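Local coordinates for FAA hydrolase family protein (Pseudomonas aeruginosa, PDB 6J5Y) that probably hydrolyses fumarylpyruvate to fumarate and pyruvate at a metal site, which holds manganese and pyruvic acid in this structure, at residues 27-32 with 49-54; 83-88 with 199-204; 167-172 with 205-210; 87-92 with 103-108. One frame throughout, in Å; residues are numbered along the deposited sequence.

Contact 1. Residues 27-32 with 49-54. With PYR (pyruvic acid), chain B.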
loop_
_atom_site.group_PDB
_atom_site.type_symbol
_atom_site.label_atom_id
_atom_site.label_comp_id
_atom_site.label_asym_id
_atom_site.label_seq_id
_atom_site.Cartn_x
_atom_site.Cartn_y
_atom_site.Cartn_z
ATOM N N TYR A 27 -5.052 -3.426 -4.866
ATOM C CA TYR A 27 -6.114 -2.435 -4.603
ATOM C C TYR A 27 -5.518 -1.459 -3.618
ATOM O O TYR A 27 -4.745 -1.905 -2.752
ATOM C CB TYR A 27 -7.364 -3.099 -4.037
ATOM C CG TYR A 27 -8.098 -4.004 -4.993
ATOM C CD1 TYR A 27 -8.831 -3.482 -6.045
ATOM C CD2 TYR A 27 -8.013 -5.377 -4.879
ATOM C CE1 TYR A 27 -9.527 -4.299 -6.921
ATOM C CE2 TYR A 27 -8.718 -6.207 -5.733
ATOM C CZ TYR A 27 -9.458 -5.672 -6.773
ATOM O OH TYR A 27 -10.133 -6.510 -7.615
ATOM N N CYS A 28 -5.899 -0.195 -3.744
ATOM C CA CYS A 28 -5.409 0.888 -2.877
ATOM C C CYS A 28 -6.627 1.688 -2.442
ATOM O O CYS A 28 -7.560 1.882 -3.283
ATOM C CB CYS A 28 -4.389 1.774 -3.587
ATOM S SG CYS A 28 -2.937 0.901 -4.225
ATOM N N VAL A 29 -6.652 2.079 -1.172
ATOM C CA VAL A 29 -7.720 2.971 -0.638
ATOM C C VAL A 29 -7.145 4.383 -0.544
ATOM O O VAL A 29 -6.053 4.556 0.071
ATOM C CB VAL A 29 -8.287 2.495 0.712
ATOM C CG1 VAL A 29 -9.518 3.316 1.074
ATOM C CG2 VAL A 29 -8.628 1.013 0.722
ATOM N N GLY A 30 -7.837 5.348 -1.142
ATOM C CA GLY A 30 -7.455 6.766 -1.081
ATOM C C GLY A 30 -8.258 7.516 -0.033
ATOM O O GLY A 30 -9.477 7.215 0.143
ATOM N N ARG A 31 -7.586 8.428 0.664
ATOM C CA ARG A 31 -8.163 9.338 1.692
ATOM C C ARG A 31 -8.821 8.506 2.794
ATOM O O ARG A 31 -10.028 8.723 3.075
ATOM C CB ARG A 31 -9.151 10.326 1.051
ATOM C CG ARG A 31 -8.475 11.387 0.196
ATOM C CD ARG A 31 -9.439 12.335 -0.506
ATOM N NE ARG A 31 -8.838 12.786 -1.748
ATOM C CZ ARG A 31 -9.499 13.142 -2.839
ATOM N NH1 ARG A 31 -10.818 13.123 -2.856
ATOM N NH2 ARG A 31 -8.827 13.519 -3.915
ATOM N N ASN A 32 -8.081 7.564 3.395
ATOM C CA ASN A 32 -8.653 6.666 4.427
ATOM C C ASN A 32 -8.203 7.050 5.837
ATOM O O ASN A 32 -8.452 6.268 6.743
ATOM C CB ASN A 32 -8.310 5.193 4.183
ATOM C CG ASN A 32 -9.384 4.262 4.694
ATOM O OD1 ASN A 32 -10.493 4.699 5.004
ATOM N ND2 ASN A 32 -9.080 2.971 4.724
ATOM N N PRO A 49 -13.864 7.482 1.485
ATOM C CA PRO A 49 -12.714 6.919 0.776
ATOM C C PRO A 49 -13.051 6.380 -0.625
ATOM O O PRO A 49 -14.200 6.328 -0.983
ATOM C CB PRO A 49 -12.253 5.781 1.704
ATOM C CG PRO A 49 -12.754 6.212 3.073
ATOM C CD PRO A 49 -14.109 6.838 2.780
ATOM N N PHE A 50 -12.039 5.973 -1.397
ATOM C CA PHE A 50 -12.198 5.535 -2.805
ATOM C C PHE A 50 -11.097 4.527 -3.150
ATOM O O PHE A 50 -10.108 4.336 -2.393
ATOM C CB PHE A 50 -12.173 6.735 -3.755
ATOM C CG PHE A 50 -10.911 7.553 -3.700
ATOM C CD1 PHE A 50 -9.763 7.121 -4.334
ATOM C CD2 PHE A 50 -10.874 8.753 -3.004
ATOM C CE1 PHE A 50 -8.599 7.869 -4.293
ATOM C CE2 PHE A 50 -9.705 9.493 -2.932
ATOM C CZ PHE A 50 -8.573 9.053 -3.595
ATOM N N PHE A 51 -11.253 3.892 -4.294
ATOM C CA PHE A 51 -10.419 2.736 -4.690
ATOM C C PHE A 51 -9.689 3.051 -5.979
ATOM O O PHE A 51 -10.302 3.604 -6.894
ATOM C CB PHE A 51 -11.285 1.486 -4.865
ATOM C CG PHE A 51 -12.045 1.078 -3.633
ATOM C CD1 PHE A 51 -11.405 0.962 -2.412
ATOM C CD2 PHE A 51 -13.409 0.809 -3.699
ATOM C CE1 PHE A 51 -12.108 0.588 -1.275
ATOM C CE2 PHE A 51 -14.100 0.426 -2.560
ATOM C CZ PHE A 51 -13.454 0.305 -1.362
ATOM N N PHE A 52 -8.419 2.641 -6.051
ATOM C CA PHE A 52 -7.639 2.585 -7.301
ATOM C C PHE A 52 -6.752 1.347 -7.237
ATOM O O PHE A 52 -6.848 0.591 -6.236
ATOM C CB PHE A 52 -6.855 3.873 -7.519
ATOM C CG PHE A 52 -5.826 4.206 -6.467
ATOM C CD1 PHE A 52 -6.192 4.899 -5.318
ATOM C CD2 PHE A 52 -4.495 3.898 -6.660
ATOM C CE1 PHE A 52 -5.243 5.280 -4.383
ATOM C CE2 PHE A 52 -3.548 4.241 -5.701
ATOM C CZ PHE A 52 -3.932 4.916 -4.553
ATOM N N CYS A 53 -5.982 1.140 -8.296
ATOM C CA CYS A 53 -5.194 -0.090 -8.512
ATOM C C CYS A 53 -3.796 0.255 -9.012
ATOM O O CYS A 53 -3.553 1.383 -9.510
ATOM C CB CYS A 53 -5.868 -1.039 -9.482
ATOM S SG CYS A 53 -7.445 -1.700 -8.870
ATOM N N LYS A 54 -2.908 -0.692 -8.774
ATOM C CA LYS A 54 -1.566 -0.761 -9.359
ATOM C C LYS A 54 -1.445 -2.155 -9.928
ATOM O O LYS A 54 -2.098 -3.070 -9.436
ATOM C CB LYS A 54 -0.473 -0.553 -8.306
ATOM C CG LYS A 54 -0.526 0.777 -7.567
ATOM C CD LYS A 54 0.454 0.809 -6.422
ATOM C CE LYS A 54 0.408 2.106 -5.656
ATOM N NZ LYS A 54 1.478 3.017 -6.111
HETATM C C PYR B . -4.049 7.775 -0.063
HETATM O O PYR B . -3.388 6.844 0.443
HETATM O OXT PYR B . -4.766 8.533 0.631
HETATM C CA PYR B . -4.003 7.882 -1.366
HETATM O O3 PYR B . -3.357 7.030 -1.990
HETATM C CB PYR B . -4.699 8.937 -2.174
#
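C28 and F52 are a hydrogen-bonded pair of an antiparallel ladder, and they illustrate how an aromatic strand residue can lie across its partner and still reach a ligand. From CB, the F52 side chain turns in between its own backbone N and carbonyl carbon (chi1 62°), which lays the ring over the other strand. CG and CD2 pass above C28 CB, and CD1 runs near C28 O. CE2 lies 3.7 Å from C28 SG, an oblique sulfur-aromatic approach. At the tip, CZ is 3.3 Å from C28 CB, the methylene sitting over the ring face in a CH-pi contact. CZ and CE1 also present the ring edge to the pyruvic acid, CZ standing 3.4 Å from PYR O3. On the same face of the sheet, the F50 ring settles on G30 CA, which lies 3.8 Å from the ring centroid. CE2 of F50 covers one face of the R31 guanidinium, the two planes 78° apart, while R31 N donates a nearly straight 2.8 Å hydrogen bond to PYR OXT. On the other face V29 sets CG1 against P49 CB and CG2 at the edge of the F51 ring. There helix 180-190 packs down, T183 against V29 and L187 against F51 and Y27. Strand 26-30 lies between strand 50-54 and strand 198-200, which runs parallel to it.

Contact 2. Residues 83-88 with 199-204. With MN (manganese (II) ion), chain C; PYR (pyruvic acid), chain B.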
loop_
_atom_site.group_PDB
_atom_site.type_symbol
_atom_site.label_atom_id
_atom_site.label_comp_id
_atom_site.label_asym_id
_atom_site.label_seq_id
_atom_site.Cartn_x
_atom_site.Cartn_y
_atom_site.Cartn_z
ATOM N N ILE A 83 3.261 5.821 3.645
ATOM C CA ILE A 83 3.332 4.530 4.399
ATOM C C ILE A 83 1.909 3.980 4.544
ATOM O O ILE A 83 0.975 4.793 4.735
ATOM C CB ILE A 83 4.063 4.689 5.748
ATOM C CG1 ILE A 83 4.545 3.347 6.290
ATOM C CG2 ILE A 83 3.221 5.427 6.767
ATOM C CD1 ILE A 83 5.542 2.648 5.396
ATOM N N GLU A 84 1.725 2.658 4.429
ATOM C CA GLU A 84 0.367 2.052 4.454
ATOM C C GLU A 84 0.445 0.634 5.032
ATOM O O GLU A 84 1.429 -0.090 4.715
ATOM C CB GLU A 84 -0.251 2.025 3.046
ATOM C CG GLU A 84 -0.162 3.335 2.288
ATOM C CD GLU A 84 -1.248 3.603 1.250
ATOM O OE1 GLU A 84 -2.150 2.727 1.049
ATOM O OE2 GLU A 84 -1.205 4.701 0.655
ATOM N N LEU A 85 -0.552 0.272 5.844
ATOM C CA LEU A 85 -0.863 -1.142 6.169
ATOM C C LEU A 85 -1.405 -1.833 4.915
ATOM O O LEU A 85 -2.372 -1.326 4.306
ATOM C CB LEU A 85 -1.861 -1.225 7.324
ATOM C CG LEU A 85 -2.371 -2.626 7.669
ATOM C CD1 LEU A 85 -1.298 -3.458 8.335
ATOM C CD2 LEU A 85 -3.599 -2.535 8.555
ATOM N N VAL A 86 -0.789 -2.963 4.577
ATOM C CA VAL A 86 -1.220 -3.838 3.472
ATOM C C VAL A 86 -1.811 -5.079 4.101
ATOM O O VAL A 86 -1.146 -5.712 4.967
ATOM C CB VAL A 86 -0.097 -4.188 2.477
ATOM C CG1 VAL A 86 -0.649 -4.991 1.311
ATOM C CG2 VAL A 86 0.629 -2.953 1.960
ATOM N N ALA A 87 -3.013 -5.405 3.652
ATOM C CA ALA A 87 -3.726 -6.660 3.940
ATOM C C ALA A 87 -3.640 -7.557 2.705
ATOM O O ALA A 87 -3.979 -7.065 1.598
ATOM C CB ALA A 87 -5.150 -6.354 4.306
ATOM N N ALA A 88 -3.264 -8.825 2.894
ATOM C CA ALA A 88 -3.207 -9.839 1.820
ATOM C C ALA A 88 -4.429 -10.767 1.932
ATOM O O ALA A 88 -4.687 -11.292 3.046
ATOM C CB ALA A 88 -1.920 -10.610 1.894
ATOM N N VAL A 199 -4.506 -5.315 -0.516
ATOM C CA VAL A 199 -5.187 -4.012 -0.281
ATOM C C VAL A 199 -4.226 -3.124 0.505
ATOM O O VAL A 199 -3.932 -3.451 1.648
ATOM C CB VAL A 199 -6.524 -4.167 0.454
ATOM C CG1 VAL A 199 -7.265 -2.826 0.557
ATOM C CG2 VAL A 199 -7.377 -5.245 -0.175
ATOM N N PHE A 200 -3.764 -2.048 -0.133
ATOM C CA PHE A 200 -3.104 -0.883 0.489
ATOM C C PHE A 200 -4.231 -0.031 1.098
ATOM O O PHE A 200 -5.080 0.446 0.353
ATOM C CB PHE A 200 -2.270 -0.146 -0.565
ATOM C CG PHE A 200 -0.931 -0.760 -0.892
ATOM C CD1 PHE A 200 -0.844 -2.041 -1.421
ATOM C CD2 PHE A 200 0.247 -0.044 -0.704
ATOM C CE1 PHE A 200 0.391 -2.602 -1.724
ATOM C CE2 PHE A 200 1.478 -0.602 -1.025
ATOM C CZ PHE A 200 1.549 -1.874 -1.539
ATOM N N THR A 201 -4.279 0.090 2.416
ATOM C CA THR A 201 -5.449 0.629 3.146
ATOM C C THR A 201 -5.417 2.157 3.247
ATOM O O THR A 201 -6.360 2.707 3.867
ATOM C CB THR A 201 -5.519 -0.010 4.528
ATOM O OG1 THR A 201 -4.285 0.218 5.212
ATOM C CG2 THR A 201 -5.800 -1.495 4.415
ATOM N N GLY A 202 -4.400 2.820 2.702
ATOM C CA GLY A 202 -4.316 4.296 2.676
ATOM C C GLY A 202 -3.242 4.821 3.611
ATOM O O GLY A 202 -2.713 4.046 4.450
ATOM N N THR A 203 -2.947 6.112 3.520
ATOM C CA THR A 203 -1.803 6.723 4.233
ATOM C C THR A 203 -2.270 7.808 5.205
ATOM O O THR A 203 -3.167 8.599 4.907
ATOM C CB THR A 203 -0.763 7.220 3.231
ATOM O OG1 THR A 203 0.464 7.355 3.951
ATOM C CG2 THR A 203 -1.173 8.502 2.527
ATOM N N PRO A 204 -1.662 7.851 6.411
ATOM C CA PRO A 204 -1.961 8.896 7.383
ATOM C C PRO A 204 -1.364 10.219 6.890
ATOM O O PRO A 204 -0.806 10.266 5.806
ATOM C CB PRO A 204 -1.355 8.381 8.699
ATOM C CG PRO A 204 -0.285 7.379 8.288
ATOM C CD PRO A 204 -0.627 6.916 6.888
HETATM MN MN MN C . -2.052 5.717 -0.791
HETATM C C PYR B . -4.049 7.775 -0.063
HETATM O O PYR B . -3.388 6.844 0.443
HETATM O OXT PYR B . -4.766 8.533 0.631
HETATM C CA PYR B . -4.003 7.882 -1.366
HETATM O O3 PYR B . -3.357 7.030 -1.990
HETATM C CB PYR B . -4.699 8.937 -2.174
HETATM O O HOH W 1 -3.482 4.105 -0.996
HETATM O O HOH W 2 -2.884 2.077 6.289
#
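E84 and G202 meet because CG of E84 stands anti to its carbonyl carbon (chi1 -48°) and the chain then extends, laying the carboxylate against the 199-204 backbone; in T201, OG1 sits between the backbone N and the carbonyl carbon (chi1 56°), which points it at L85 O. Together they mark the metal-binding end of an antiparallel ladder in the mixed β-sheet of this FAH-superfamily domain. V199 and A87 still exchange paired backbone bonds, after which 199-204 leaves the strand and side-chain groups join the backbone bonds. The carboxylate divides its work. OE2 binds manganese at 2.0 Å, with E82 and D113 as the other protein ligands. OE1 accepts the N-H of G202 at 2.8 Å, met from well above the carboxylate plane, and a second hydrogen bond from the water that itself binds the metal. Two pyruvic acid oxygens, O and O3, complete six ligands; T203 N adds a weak bond to PYR O. L85 O is gripped twice by T201, through its backbone N-H and its hydroxyl. T201 OG1 lies 2.6 Å from L85 O. That hydroxyl also accepts from a water that accepts the N-H of L85 and donates to G202 O. T203 OG1 likewise donates to I83 O, 2.7 Å away. On the face shared by V86 and F200, V86 CG2 stands squarely over the F200 ring, 3.6 Å from its centroid.

Contact 3. Residues 167-172 with 205-210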
loop_
_atom_site.group_PDB
_atom_site.type_symbol
_atom_site.label_atom_id
_atom_site.label_comp_id
_atom_site.label_asym_id
_atom_site.label_seq_id
_atom_site.Cartn_x
_atom_site.Cartn_y
_atom_site.Cartn_z
ATOM N N ASP A 167 10.999 11.958 11.581
ATOM C CA ASP A 167 9.612 11.444 11.497
ATOM C C ASP A 167 8.853 12.347 10.529
ATOM O O ASP A 167 9.050 13.575 10.572
ATOM C CB ASP A 167 8.943 11.343 12.870
ATOM C CG ASP A 167 9.544 10.222 13.690
ATOM O OD1 ASP A 167 9.795 9.140 13.104
ATOM O OD2 ASP A 167 9.779 10.439 14.903
ATOM N N ARG A 168 8.081 11.733 9.644
ATOM C CA ARG A 168 7.258 12.433 8.632
ATOM C C ARG A 168 5.805 11.993 8.832
ATOM O O ARG A 168 4.923 12.860 8.822
ATOM C CB ARG A 168 7.859 12.167 7.251
ATOM C CG ARG A 168 9.344 12.493 7.148
ATOM C CD ARG A 168 9.723 13.960 7.318
ATOM N NE ARG A 168 9.073 14.747 6.291
ATOM C CZ ARG A 168 9.565 14.970 5.075
ATOM N NH1 ARG A 168 8.862 15.674 4.207
ATOM N NH2 ARG A 168 10.780 14.571 4.743
ATOM N N GLN A 169 5.572 10.701 9.074
ATOM C CA GLN A 169 4.221 10.161 9.372
ATOM C C GLN A 169 4.270 9.331 10.651
ATOM O O GLN A 169 5.186 8.515 10.813
ATOM C CB GLN A 169 3.694 9.315 8.211
ATOM C CG GLN A 169 3.770 10.034 6.883
ATOM C CD GLN A 169 3.175 9.193 5.784
ATOM O OE1 GLN A 169 3.841 8.305 5.239
ATOM N NE2 GLN A 169 1.911 9.451 5.476
ATOM N N ARG A 170 3.307 9.580 11.528
ATOM C CA ARG A 170 3.094 8.834 12.788
ATOM C C ARG A 170 1.605 8.896 13.117
ATOM O O ARG A 170 1.090 9.991 13.412
ATOM C CB ARG A 170 3.929 9.396 13.938
ATOM C CG ARG A 170 3.747 8.618 15.237
ATOM C CD ARG A 170 4.938 8.743 16.166
ATOM N NE ARG A 170 6.194 8.415 15.490
ATOM C CZ ARG A 170 6.743 7.194 15.387
ATOM N NH1 ARG A 170 6.177 6.130 15.933
ATOM N NH2 ARG A 170 7.886 7.050 14.745
ATOM N N SER A 171 0.936 7.762 13.005
ATOM C CA SER A 171 -0.496 7.606 13.332
ATOM C C SER A 171 -0.704 6.189 13.834
ATOM O O SER A 171 0.300 5.539 14.198
ATOM C CB SER A 171 -1.353 7.935 12.136
ATOM O OG SER A 171 -2.727 7.727 12.430
ATOM N N ASP A 172 -1.947 5.720 13.793
ATOM C CA ASP A 172 -2.351 4.368 14.236
ATOM C C ASP A 172 -3.376 3.820 13.239
ATOM O O ASP A 172 -4.311 4.568 12.857
ATOM C CB ASP A 172 -2.912 4.384 15.659
ATOM C CG ASP A 172 -2.874 3.006 16.275
ATOM O OD1 ASP A 172 -3.633 2.136 15.813
ATOM O OD2 ASP A 172 -2.029 2.793 17.160
ATOM N N GLU A 205 -1.571 11.285 7.658
ATOM C CA GLU A 205 -1.104 12.652 7.322
ATOM C C GLU A 205 0.434 12.656 7.317
ATOM O O GLU A 205 1.014 11.758 7.896
ATOM C CB GLU A 205 -1.703 13.664 8.314
ATOM C CG GLU A 205 -1.151 13.579 9.731
ATOM C CD GLU A 205 -1.690 12.477 10.637
ATOM O OE1 GLU A 205 -2.429 11.594 10.136
ATOM O OE2 GLU A 205 -1.378 12.503 11.856
ATOM N N GLY A 206 1.061 13.649 6.692
ATOM C CA GLY A 206 2.518 13.845 6.734
ATOM C C GLY A 206 3.216 13.368 5.476
ATOM O O GLY A 206 4.440 13.265 5.506
ATOM N N VAL A 207 2.464 13.059 4.422
ATOM C CA VAL A 207 3.030 12.702 3.087
ATOM C C VAL A 207 3.849 13.887 2.570
ATOM O O VAL A 207 3.515 15.037 2.874
ATOM C CB VAL A 207 1.951 12.324 2.059
ATOM C CG1 VAL A 207 1.046 11.207 2.555
ATOM C CG2 VAL A 207 1.136 13.539 1.641
ATOM N N GLY A 208 4.838 13.601 1.734
ATOM C CA GLY A 208 5.781 14.606 1.236
ATOM C C GLY A 208 6.636 14.058 0.124
ATOM O O GLY A 208 6.657 12.782 -0.098
ATOM N N ALA A 209 7.318 14.987 -0.540
ATOM C CA ALA A 209 8.297 14.732 -1.600
ATOM C C ALA A 209 9.526 14.062 -0.987
ATOM O O ALA A 209 9.820 14.184 0.215
ATOM C CB ALA A 209 8.653 16.001 -2.343
ATOM N N VAL A 210 10.203 13.319 -1.819
ATOM C CA VAL A 210 11.467 12.651 -1.454
ATOM C C VAL A 210 12.379 12.924 -2.653
ATOM O O VAL A 210 11.829 13.045 -3.768
ATOM C CB VAL A 210 11.125 11.185 -1.127
ATOM C CG1 VAL A 210 11.123 10.271 -2.332
ATOM C CG2 VAL A 210 11.975 10.630 -0.011
HETATM O O HOH W 3 0.791 10.743 10.259
#
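Q169 meets the turn at E205 and G206 mainly through its aliphatic stem: CG rests 3.4 Å from E205 O and is also close to G206 O. Its chain, with CG anti to the carbonyl carbon (chi1 -52°) and extended beyond, carries the amide past the turn. There NE2 gives a weak, long hydrogen bond to E205 O and lies 3.5 Å from V207 CG1. E205 O has a stronger donor in a water, 2.6 Å away, which in turn accepts the N-H of R170 at 3.0 Å. A water therefore stands in for a direct backbone bond, an example of a strand edge meeting a loop without a regular ladder. Beside it, G206 CA approaches R168 O at 3.3 Å in a CA-H...O contact, made by a glycine whose phi is positive (102°).

In the next shell, the amide of Q169 has its main partners elsewhere: OE1 accepts from I83 N, and NE2 donates to T203 OG1. G206 is fixed from both ends, its N-H by E39 OE2 and its O by Y81 OH. R168 and Q169 both face L161 in a classic β-bulge, and beyond it R170 NH2 forms a salt bridge with D167 OD1 at 3.3 Å.

Strand 166-172 is an outermost strand of the five-stranded sheet within this chain, paired with strand 158-163. The 205-210 segment runs between it and helix 34-39, where V207 touches H36 and E39, before pairing weakly with strand 79-89.

Contact 4. Residues 87-92 with 103-108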
loop_
_atom_site.group_PDB
_atom_site.type_symbol
_atom_site.label_atom_id
_atom_site.label_comp_id
_atom_site.label_asym_id
_atom_site.label_seq_id
_atom_site.Cartn_x
_atom_site.Cartn_y
_atom_site.Cartn_z
ATOM N N ALA A 87 -3.013 -5.405 3.652
ATOM C CA ALA A 87 -3.726 -6.660 3.940
ATOM C C ALA A 87 -3.640 -7.557 2.705
ATOM O O ALA A 87 -3.979 -7.065 1.598
ATOM C CB ALA A 87 -5.150 -6.354 4.306
ATOM N N ALA A 88 -3.264 -8.825 2.894
ATOM C CA ALA A 88 -3.207 -9.839 1.820
ATOM C C ALA A 88 -4.429 -10.767 1.932
ATOM O O ALA A 88 -4.687 -11.292 3.046
ATOM C CB ALA A 88 -1.920 -10.610 1.894
ATOM N N ILE A 89 -5.138 -10.957 0.817
ATOM C CA ILE A 89 -6.375 -11.787 0.722
ATOM C C ILE A 89 -5.978 -13.258 0.594
ATOM O O ILE A 89 -5.233 -13.568 -0.334
ATOM C CB ILE A 89 -7.255 -11.359 -0.464
ATOM C CG1 ILE A 89 -7.694 -9.892 -0.368
ATOM C CG2 ILE A 89 -8.450 -12.315 -0.603
ATOM C CD1 ILE A 89 -8.358 -9.511 0.933
ATOM N N GLY A 90 -6.470 -14.112 1.497
ATOM C CA GLY A 90 -6.264 -15.568 1.438
ATOM C C GLY A 90 -7.489 -16.274 0.901
ATOM O O GLY A 90 -7.341 -17.335 0.321
ATOM N N LYS A 91 -8.666 -15.699 1.118
ATOM C CA LYS A 91 -9.967 -16.304 0.752
ATOM C C LYS A 91 -10.763 -15.257 -0.040
ATOM O O LYS A 91 -10.982 -14.142 0.470
ATOM C CB LYS A 91 -10.657 -16.791 2.030
ATOM C CG LYS A 91 -11.895 -17.658 1.827
ATOM C CD LYS A 91 -12.449 -18.252 3.122
ATOM C CE LYS A 91 -13.381 -17.315 3.865
ATOM N NZ LYS A 91 -14.238 -18.049 4.831
ATOM N N GLY A 92 -11.189 -15.590 -1.253
ATOM C CA GLY A 92 -11.961 -14.647 -2.088
ATOM C C GLY A 92 -13.420 -14.457 -1.669
ATOM O O GLY A 92 -13.863 -15.001 -0.631
ATOM N N GLU A 103 -11.647 -12.362 8.184
ATOM C CA GLU A 103 -11.348 -13.804 8.023
ATOM C C GLU A 103 -10.803 -14.058 6.608
ATOM O O GLU A 103 -10.108 -15.095 6.415
ATOM C CB GLU A 103 -12.575 -14.668 8.296
ATOM C CG GLU A 103 -12.244 -16.146 8.405
ATOM C CD GLU A 103 -12.759 -17.019 7.273
ATOM O OE1 GLU A 103 -13.991 -17.240 7.209
ATOM O OE2 GLU A 103 -11.930 -17.503 6.471
ATOM N N HIS A 104 -11.045 -13.151 5.652
ATOM C CA HIS A 104 -10.536 -13.303 4.255
ATOM C C HIS A 104 -9.077 -12.842 4.162
ATOM O O HIS A 104 -8.450 -13.089 3.116
ATOM C CB HIS A 104 -11.446 -12.564 3.261
ATOM C CG HIS A 104 -12.769 -13.245 3.160
ATOM N ND1 HIS A 104 -13.183 -13.919 2.018
ATOM C CD2 HIS A 104 -13.729 -13.440 4.097
ATOM C CE1 HIS A 104 -14.373 -14.463 2.245
ATOM N NE2 HIS A 104 -14.726 -14.192 3.523
ATOM N N VAL A 105 -8.557 -12.193 5.204
ATOM C CA VAL A 105 -7.188 -11.606 5.189
ATOM C C VAL A 105 -6.230 -12.648 5.745
ATOM O O VAL A 105 -6.273 -12.900 6.958
ATOM C CB VAL A 105 -7.121 -10.285 5.962
ATOM C CG1 VAL A 105 -5.710 -9.733 6.006
ATOM C CG2 VAL A 105 -8.073 -9.254 5.378
ATOM N N TRP A 106 -5.375 -13.183 4.878
ATOM C CA TRP A 106 -4.343 -14.189 5.228
ATOM C C TRP A 106 -3.205 -13.557 6.043
ATOM O O TRP A 106 -2.512 -14.313 6.783
ATOM C CB TRP A 106 -3.778 -14.828 3.965
ATOM C CG TRP A 106 -3.006 -16.059 4.297
ATOM C CD1 TRP A 106 -3.511 -17.308 4.477
ATOM C CD2 TRP A 106 -1.590 -16.154 4.530
ATOM N NE1 TRP A 106 -2.506 -18.180 4.796
ATOM C CE2 TRP A 106 -1.319 -17.500 4.849
ATOM C CE3 TRP A 106 -0.533 -15.247 4.506
ATOM C CZ2 TRP A 106 -0.034 -17.955 5.128
ATOM C CZ3 TRP A 106 0.740 -15.697 4.781
ATOM C CH2 TRP A 106 0.984 -17.037 5.077
ATOM N N GLY A 107 -2.922 -12.269 5.852
ATOM C CA GLY A 107 -1.717 -11.653 6.444
ATOM C C GLY A 107 -1.620 -10.165 6.185
ATOM O O GLY A 107 -2.521 -9.615 5.497
ATOM N N TYR A 108 -0.577 -9.538 6.735
ATOM C CA TYR A 108 -0.366 -8.066 6.764
ATOM C C TYR A 108 1.115 -7.768 6.498
ATOM O O TYR A 108 1.983 -8.628 6.754
ATOM C CB TYR A 108 -0.840 -7.475 8.097
ATOM C CG TYR A 108 -2.290 -7.699 8.429
ATOM C CD1 TYR A 108 -2.708 -8.878 9.030
ATOM C CD2 TYR A 108 -3.256 -6.725 8.188
ATOM C CE1 TYR A 108 -4.030 -9.105 9.354
ATOM C CE2 TYR A 108 -4.590 -6.947 8.501
ATOM C CZ TYR A 108 -4.983 -8.133 9.098
ATOM O OH TYR A 108 -6.305 -8.402 9.386
#
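A88 and G107 pair antiparallel through an essentially straight bond from A88 N to G107 O (2.8 Å), and further along H104 O accepts two backbone hydrogen bonds, from G90 N at 2.8 Å and K91 N at 3.3 Å.

Among the side chains, H104 sends ND1 back to K91 O, 2.7 Å away, meeting that oxygen from well above the carbonyl plane. K91 starts with CG anti to its backbone N and bends at chi3 (85°), which brings CE over one face of the imidazole, 3.6 Å from the ring centroid. Its NZ continues to E103 OE1 in a salt bridge whose recorded length, 2.5 Å, is short enough to be doubtful. Between this end and the A88 pair the ladder is uneven, for A88 O receives only weak bonds from both W106 N and G107 N. W106 and G107 thus share A88 as their partner, a classic β-bulge that shifts the register by one residue. On the buried side A87 CB touches V105 CG1 at 3.8 Å, and V105 in turn packs on V180 and V184 of helix 180-190. W106 places CB beside G90 CA, at 3.6 Å, while its indole leads away toward L145 and P147.

In the fold
Contacts 1 and 2 both touch the pyruvic acid, their centres 9 Å apart, and they join directly: V29 N lies 2.7 Å from F200 O, and Y27 O 2.8 Å from F200 N, both probable hydrogen bonds. H36, D113 and K134 are also among the residues around the ligand. Contact 3 continues the chain of 199-204 outward, and Q169 ties it back to contact 2, its NE2 3.0 Å from OG1 of the pocket residue T203. Contact 4 shares A87 and A88 with contact 2 but lies at the far end of strand 79-89, the A87 side chain about 13 Å from the manganese. The centres of contacts 3 and 4 are 26 Å apart.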